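Local coordinates for protein lactoylglutathione lyase (Pseudomonas aeruginosa, PDB 4MTS) that belongs to the glyoxalase/bleomycin resistance protein/dioxygenase superfamily and, as a two-chain assembly of mixed beta sheets and helices, binds nickel and zinc ions, at residues L17-R22 with E114-Y119; R38-F43 with H59-D64. All blocks are in the same frame, centred on the assembly; numbering follows the deposited sequence.

Contact 1: residues L17-R22 with E114-Y119; sequences LEFYTR and EDPDGY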
loop_
_atom_site.group_PDB
_atom_site.type_symbol
_atom_site.label_atom_id
_atom_site.label_comp_id
_atom_site.label_asym_id
_atom_site.label_seq_id
_atom_site.Cartn_x
_atom_site.Cartn_y
_atom_site.Cartn_z
ATOM N N LEU A 17 10.723 7.954 -8.948
ATOM C CA LEU A 17 11.768 8.078 -7.934
ATOM C C LEU A 17 12.061 9.542 -7.579
ATOM O O LEU A 17 12.281 9.859 -6.412
ATOM C CB LEU A 17 13.068 7.367 -8.411
ATOM C CG LEU A 17 12.976 5.817 -8.416
ATOM C CD1 LEU A 17 14.248 5.188 -8.991
ATOM C CD2 LEU A 17 12.748 5.247 -7.019
ATOM N N GLU A 18 12.034 10.423 -8.569
ATOM C CA GLU A 18 12.289 11.845 -8.310
ATOM C C GLU A 18 11.220 12.379 -7.347
ATOM O O GLU A 18 11.561 13.077 -6.411
ATOM C CB GLU A 18 12.251 12.638 -9.617
ATOM C CG GLU A 18 13.404 12.316 -10.558
ATOM C CD GLU A 18 14.764 12.397 -9.890
ATOM O OE1 GLU A 18 15.117 13.490 -9.398
ATOM O OE2 GLU A 18 15.427 11.344 -9.765
ATOM N N PHE A 19 9.957 12.018 -7.562
ATOM C CA PHE A 19 8.884 12.448 -6.643
ATOM C C PHE A 19 9.117 11.910 -5.243
ATOM O O PHE A 19 9.089 12.682 -4.289
ATOM C CB PHE A 19 7.516 12.000 -7.170
ATOM C CG PHE A 19 6.371 12.249 -6.214
ATOM C CD1 PHE A 19 5.752 13.498 -6.149
ATOM C CD2 PHE A 19 5.890 11.231 -5.399
ATOM C CE1 PHE A 19 4.694 13.731 -5.256
ATOM C CE2 PHE A 19 4.839 11.468 -4.500
ATOM C CZ PHE A 19 4.247 12.713 -4.433
ATOM N N TYR A 20 9.230 10.560 -5.089
ATOM C CA TYR A 20 9.371 9.990 -3.760
ATOM C C TYR A 20 10.579 10.462 -2.987
ATOM O O TYR A 20 10.470 10.692 -1.782
ATOM C CB TYR A 20 9.230 8.446 -3.785
ATOM C CG TYR A 20 7.792 8.086 -4.108
ATOM C CD1 TYR A 20 6.798 8.179 -3.136
ATOM C CD2 TYR A 20 7.408 7.778 -5.410
ATOM C CE1 TYR A 20 5.461 7.915 -3.442
ATOM C CE2 TYR A 20 6.071 7.557 -5.738
ATOM C CZ TYR A 20 5.105 7.594 -4.738
ATOM O OH TYR A 20 3.785 7.334 -5.045
ATOM N N THR A 21 11.718 10.652 -3.685
ATOM C CA THR A 21 12.927 11.093 -2.992
ATOM C C THR A 21 12.974 12.593 -2.788
ATOM O O THR A 21 13.430 13.011 -1.736
ATOM C CB THR A 21 14.226 10.611 -3.696
ATOM O OG1 THR A 21 14.286 11.193 -5.003
ATOM C CG2 THR A 21 14.327 9.100 -3.771
ATOM N N ARG A 22 12.592 13.393 -3.794
ATOM C CA ARG A 22 12.679 14.865 -3.705
ATOM C C ARG A 22 11.528 15.495 -2.933
ATOM O O ARG A 22 11.769 16.281 -2.016
ATOM C CB ARG A 22 12.769 15.520 -5.080
ATOM C CG ARG A 22 13.988 15.198 -5.923
ATOM C CD ARG A 22 14.063 16.204 -7.071
ATOM N NE ARG A 22 14.035 15.588 -8.401
ATOM C CZ ARG A 22 14.019 16.270 -9.550
ATOM N NH1 ARG A 22 14.014 17.599 -9.544
ATOM N NH2 ARG A 22 13.988 15.628 -10.711
ATOM N N GLU A 114 -0.529 14.013 -5.353
ATOM C CA GLU A 114 -0.582 12.963 -6.341
ATOM C C GLU A 114 0.806 12.818 -6.871
ATOM O O GLU A 114 1.465 13.830 -7.146
ATOM C CB GLU A 114 -1.555 13.222 -7.467
ATOM C CG GLU A 114 -2.948 12.705 -7.187
ATOM C CD GLU A 114 -3.862 12.918 -8.380
ATOM O OE1 GLU A 114 -5.090 12.730 -8.226
ATOM O OE2 GLU A 114 -3.353 13.293 -9.462
ATOM N N ASP A 115 1.277 11.578 -7.012
ATOM C CA ASP A 115 2.601 11.350 -7.595
ATOM C C ASP A 115 2.483 11.510 -9.126
ATOM O O ASP A 115 1.374 11.728 -9.669
ATOM C CB ASP A 115 3.148 9.933 -7.176
ATOM C CG ASP A 115 2.564 8.690 -7.853
ATOM O OD1 ASP A 115 1.785 8.834 -8.827
ATOM O OD2 ASP A 115 2.977 7.588 -7.496
ATOM N N PRO A 116 3.599 11.416 -9.879
ATOM C CA PRO A 116 3.514 11.621 -11.341
ATOM C C PRO A 116 2.554 10.714 -12.096
ATOM O O PRO A 116 2.004 11.122 -13.124
ATOM C CB PRO A 116 4.969 11.443 -11.808
ATOM C CG PRO A 116 5.778 11.859 -10.627
ATOM C CD PRO A 116 5.006 11.259 -9.455
ATOM N N ASP A 117 2.346 9.476 -11.596
ATOM C CA ASP A 117 1.409 8.547 -12.199
ATOM C C ASP A 117 -0.037 8.788 -11.748
ATOM O O ASP A 117 -0.936 8.109 -12.246
ATOM C CB ASP A 117 1.815 7.108 -11.911
ATOM C CG ASP A 117 3.084 6.767 -12.647
ATOM O OD1 ASP A 117 2.987 6.266 -13.785
ATOM O OD2 ASP A 117 4.170 7.033 -12.097
ATOM N N GLY A 118 -0.234 9.678 -10.788
ATOM C CA GLY A 118 -1.582 9.963 -10.307
ATOM C C GLY A 118 -2.001 9.209 -9.061
ATOM O O GLY A 118 -3.148 9.354 -8.628
ATOM N N TYR A 119 -1.091 8.395 -8.464
ATOM C CA TYR A 119 -1.405 7.696 -7.212
ATOM C C TYR A 119 -1.474 8.712 -6.103
ATOM O O TYR A 119 -0.657 9.652 -6.051
ATOM C CB TYR A 119 -0.331 6.666 -6.874
ATOM C CG TYR A 119 -0.260 5.538 -7.862
ATOM C CD1 TYR A 119 -1.282 4.593 -7.946
ATOM C CD2 TYR A 119 0.843 5.386 -8.697
ATOM C CE1 TYR A 119 -1.214 3.528 -8.837
ATOM C CE2 TYR A 119 0.932 4.312 -9.585
ATOM C CZ TYR A 119 -0.089 3.369 -9.627
ATOM O OH TYR A 119 -0.038 2.294 -10.466
#
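Phe19 lays one face of its ring on Asp115: the alpha carbon CA of Asp115 stands 3.7 Å from the centroid of the Phe19 ring, a CH-pi contact over the middle of the ring, close to its normal. Asp115 CB lies over the same ring, 3.5 Å from Phe19 CD2. The first side-chain bond of Phe19 points toward the loop, and CG stands anti to the backbone N (chi1 173°); the base of the side chain packs against a proline, Phe19 CB lying 3.5 Å from Pro116 CD. Tyr94 meets the Phe19 ring edge-to-face.

The loop is a hairpin connection between strands 109-114 and 120-125 of the second mixed sheet, with a type I turn from Asp115 to Gly118; the facing helix 13-23 packs on the other sheet, where Leu17 and Tyr20 touch Leu57. The contact thus joins the two sheet-bearing halves of this glyoxalase-superfamily chain.

The polar link is a short hydrogen bond from Tyr20 OH to Asp115 OD2, 2.6 Å long. It meets OD2 on the anti side, 20° out of the carboxylate plane, while the phenol ring and carboxylate stand nearly perpendicular, 87° apart. The other oxygen turns back to its own loop: Tyr119 N donates to Asp115 OD1 over 2.9 Å from above the carboxylate plane, and Asp117 N adds a weak bond. One carboxylate therefore fastens the turn with OD1 and the helix with OD2. Farther round the loop, Asp117 OD1 accepts a hydrogen bond from Ala11 N.

Contact 2: residues R38-F43 with H59-D64; sequences RFTLAF and HNWDRD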
loop_
_atom_site.group_PDB
_atom_site.type_symbol
_atom_site.label_atom_id
_atom_site.label_comp_id
_atom_site.label_asym_id
_atom_site.label_seq_id
_atom_site.Cartn_x
_atom_site.Cartn_y
_atom_site.Cartn_z
ATOM N N ARG A 38 12.886 -7.806 -18.507
ATOM C CA ARG A 38 12.566 -6.452 -18.992
ATOM C C ARG A 38 11.707 -5.649 -18.011
ATOM O O ARG A 38 10.650 -5.108 -18.360
ATOM C CB ARG A 38 12.010 -6.454 -20.412
ATOM C CG ARG A 38 13.110 -6.875 -21.389
ATOM C CD ARG A 38 12.733 -6.719 -22.824
ATOM N NE ARG A 38 12.490 -5.338 -23.235
ATOM C CZ ARG A 38 13.436 -4.479 -23.605
ATOM N NH1 ARG A 38 14.720 -4.821 -23.532
ATOM N NH2 ARG A 38 13.110 -3.253 -23.995
ATOM N N PHE A 39 12.149 -5.624 -16.759
ATOM C CA PHE A 39 11.460 -4.839 -15.739
ATOM C C PHE A 39 12.447 -4.393 -14.717
ATOM O O PHE A 39 13.523 -4.974 -14.622
ATOM C CB PHE A 39 10.274 -5.592 -15.108
ATOM C CG PHE A 39 10.656 -6.726 -14.197
ATOM C CD1 PHE A 39 10.952 -7.982 -14.710
ATOM C CD2 PHE A 39 10.694 -6.548 -12.822
ATOM C CE1 PHE A 39 11.345 -9.021 -13.869
ATOM C CE2 PHE A 39 11.049 -7.597 -11.985
ATOM C CZ PHE A 39 11.361 -8.828 -12.513
ATOM N N THR A 40 12.063 -3.389 -13.935
ATOM C CA THR A 40 12.885 -2.861 -12.870
ATOM C C THR A 40 11.988 -2.767 -11.638
ATOM O O THR A 40 10.819 -2.403 -11.774
ATOM C CB THR A 40 13.359 -1.443 -13.216
ATOM O OG1 THR A 40 14.083 -1.462 -14.443
ATOM C CG2 THR A 40 14.238 -0.837 -12.120
ATOM N N LEU A 41 12.567 -3.012 -10.465
ATOM C CA LEU A 41 11.886 -2.831 -9.172
ATOM C C LEU A 41 12.671 -1.788 -8.407
ATOM O O LEU A 41 13.907 -1.750 -8.479
ATOM C CB LEU A 41 11.947 -4.105 -8.315
ATOM C CG LEU A 41 11.601 -5.412 -8.883
ATOM C CD1 LEU A 41 11.819 -6.465 -7.838
ATOM C CD2 LEU A 41 10.151 -5.404 -9.396
ATOM N N ALA A 42 11.992 -0.958 -7.639
ATOM C CA ALA A 42 12.734 -0.007 -6.789
ATOM C C ALA A 42 11.947 0.070 -5.477
ATOM O O ALA A 42 10.723 0.208 -5.513
ATOM C CB ALA A 42 12.793 1.368 -7.449
ATOM N N PHE A 43 12.636 -0.065 -4.349
ATOM C CA PHE A 43 12.027 0.000 -3.018
ATOM C C PHE A 43 12.479 1.328 -2.418
ATOM O O PHE A 43 13.680 1.634 -2.366
ATOM C CB PHE A 43 12.441 -1.219 -2.158
ATOM C CG PHE A 43 11.880 -2.545 -2.651
ATOM C CD1 PHE A 43 12.509 -3.252 -3.668
ATOM C CD2 PHE A 43 10.759 -3.114 -2.045
ATOM C CE1 PHE A 43 11.998 -4.487 -4.109
ATOM C CE2 PHE A 43 10.234 -4.329 -2.502
ATOM C CZ PHE A 43 10.853 -4.999 -3.534
ATOM N N HIS A 59 8.438 -1.102 -12.921
ATOM C CA HIS A 59 8.336 -0.524 -14.248
ATOM C C HIS A 59 8.666 -1.612 -15.249
ATOM O O HIS A 59 9.757 -2.163 -15.200
ATOM C CB HIS A 59 9.299 0.689 -14.389
ATOM C CG HIS A 59 9.381 1.203 -15.783
ATOM N ND1 HIS A 59 10.584 1.210 -16.471
ATOM C CD2 HIS A 59 8.398 1.631 -16.612
ATOM C CE1 HIS A 59 10.310 1.693 -17.674
ATOM N NE2 HIS A 59 9.014 1.937 -17.820
ATOM N N ASN A 60 7.704 -1.951 -16.121
ATOM C CA ASN A 60 7.866 -2.935 -17.191
ATOM C C ASN A 60 8.389 -2.100 -18.354
ATOM O O ASN A 60 7.759 -1.096 -18.720
ATOM C CB ASN A 60 6.494 -3.579 -17.504
ATOM C CG ASN A 60 5.984 -4.428 -16.358
ATOM O OD1 ASN A 60 6.563 -5.477 -16.031
ATOM N ND2 ASN A 60 4.902 -3.977 -15.696
ATOM N N TRP A 61 9.594 -2.431 -18.864
ATOM C CA TRP A 61 10.270 -1.649 -19.890
ATOM C C TRP A 61 9.461 -1.456 -21.152
ATOM O O TRP A 61 9.645 -0.445 -21.839
ATOM C CB TRP A 61 11.627 -2.284 -20.258
ATOM C CG TRP A 61 12.556 -2.453 -19.097
ATOM C CD1 TRP A 61 12.386 -1.985 -17.823
ATOM C CD2 TRP A 61 13.849 -3.047 -19.134
ATOM N NE1 TRP A 61 13.490 -2.283 -17.059
ATOM C CE2 TRP A 61 14.397 -2.946 -17.832
ATOM C CE3 TRP A 61 14.613 -3.644 -20.144
ATOM C CZ2 TRP A 61 15.659 -3.451 -17.507
ATOM C CZ3 TRP A 61 15.849 -4.179 -19.811
ATOM C CH2 TRP A 61 16.371 -4.050 -18.515
ATOM N N ASP A 62 8.631 -2.434 -21.491
ATOM C CA ASP A 62 7.837 -2.365 -22.716
ATOM C C ASP A 62 6.402 -1.847 -22.552
ATOM O O ASP A 62 5.655 -1.836 -23.529
ATOM C CB ASP A 62 7.928 -3.683 -23.504
ATOM C CG ASP A 62 9.372 -4.143 -23.679
ATOM O OD1 ASP A 62 9.713 -5.231 -23.169
ATOM O OD2 ASP A 62 10.174 -3.368 -24.217
ATOM N N ARG A 63 6.022 -1.413 -21.328
ATOM C CA ARG A 63 4.702 -0.807 -21.023
ATOM C C ARG A 63 4.906 0.697 -20.951
ATOM O O ARG A 63 5.956 1.140 -20.485
ATOM C CB ARG A 63 4.144 -1.291 -19.663
ATOM C CG ARG A 63 3.588 -2.719 -19.640
ATOM C CD ARG A 63 2.272 -2.901 -20.378
ATOM N NE ARG A 63 1.152 -2.151 -19.793
ATOM C CZ ARG A 63 0.283 -2.658 -18.926
ATOM N NH1 ARG A 63 0.424 -3.901 -18.481
ATOM N NH2 ARG A 63 -0.722 -1.923 -18.483
ATOM N N ASP A 64 3.922 1.482 -21.391
ATOM C CA ASP A 64 4.029 2.943 -21.412
ATOM C C ASP A 64 3.132 3.628 -20.392
ATOM O O ASP A 64 3.116 4.862 -20.291
ATOM C CB ASP A 64 3.700 3.477 -22.824
ATOM C CG ASP A 64 4.691 3.125 -23.912
ATOM O OD1 ASP A 64 5.918 3.239 -23.664
ATOM O OD2 ASP A 64 4.243 2.789 -25.034
HETATM O O HOH W 1 13.061 1.032 -15.655
#
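Arg38 and Phe39 lie against Trp61 where the antiparallel hairpin of strands 39-45 and 54-60 reaches its open end, in the four-stranded sheet of this glyoxalase-superfamily protein. Thr40 and His59 form a hydrogen-bonded pair, Thr40 N reaching His59 O at 2.9 Å and His59 N returning to Thr40 O. Phe39 and Asn60 make the adjoining non-hydrogen-bonded pair, their side chains on the other face of the sheet from Thr40 and His59. Beyond it, Trp61 N donates to Arg38 O. Toward strand 27-34 on the other side, Arg38 and Phe39 together stand opposite Tyr34, a G1 beta bulge.

The indole lies over the backbone at the start of strand 39-45: one face of Trp61 carries Arg38 C and Phe39 N, and Arg38 CA makes a CH-pi contact 3.9 Å from the centroid of the six-membered ring. The guanidinium stands almost upright to the indole, 85° between the planes, with Trp61 CE3 against its face, 3.6 Å from Arg38 NH1.

Arg38 also forms a salt bridge with Asp62, side-on: NE to OD1 at 2.8 Å and NH2 to OD2 at 2.9 Å, each at a syn lone pair. The two flat groups are nearly coplanar; the bend at chi3 (64°) sets NE of Arg38 for this approach.

The indole nitrogen, Trp61 NE1, donates to Thr40 OG1 at 2.8 Å, nearly straight and within 7° of the ring plane. Thr40 OG1 is also hydrogen-bonded to Asp33 OD1 and accepts from a water 3.0 Å away, which sits at the edge of the His59 ring, 2.6 Å from His59 ND1.

In the fold
From the N terminus, strand 2-9 leads into helix 13-23, which supplies the first side of contact 1. The chain then passes through strand 27-34 to strand 39-45, turns back along strand 54-60, and closes a short loop at contact 2, 15 residues between its segments. Only after strand 72-79, helix 82-91 and strands 95-99 and 109-114 does it return to the helix, so that contact 1 closes a loop of 91 residues with all of contact 2 within it. Contact 2 ties two strands of one sheet; contact 1 reaches across to the other sheet. Their centres are 15 Å apart, bridged where Leu17 CD2 packs 3.9 Å from Ala42 CB.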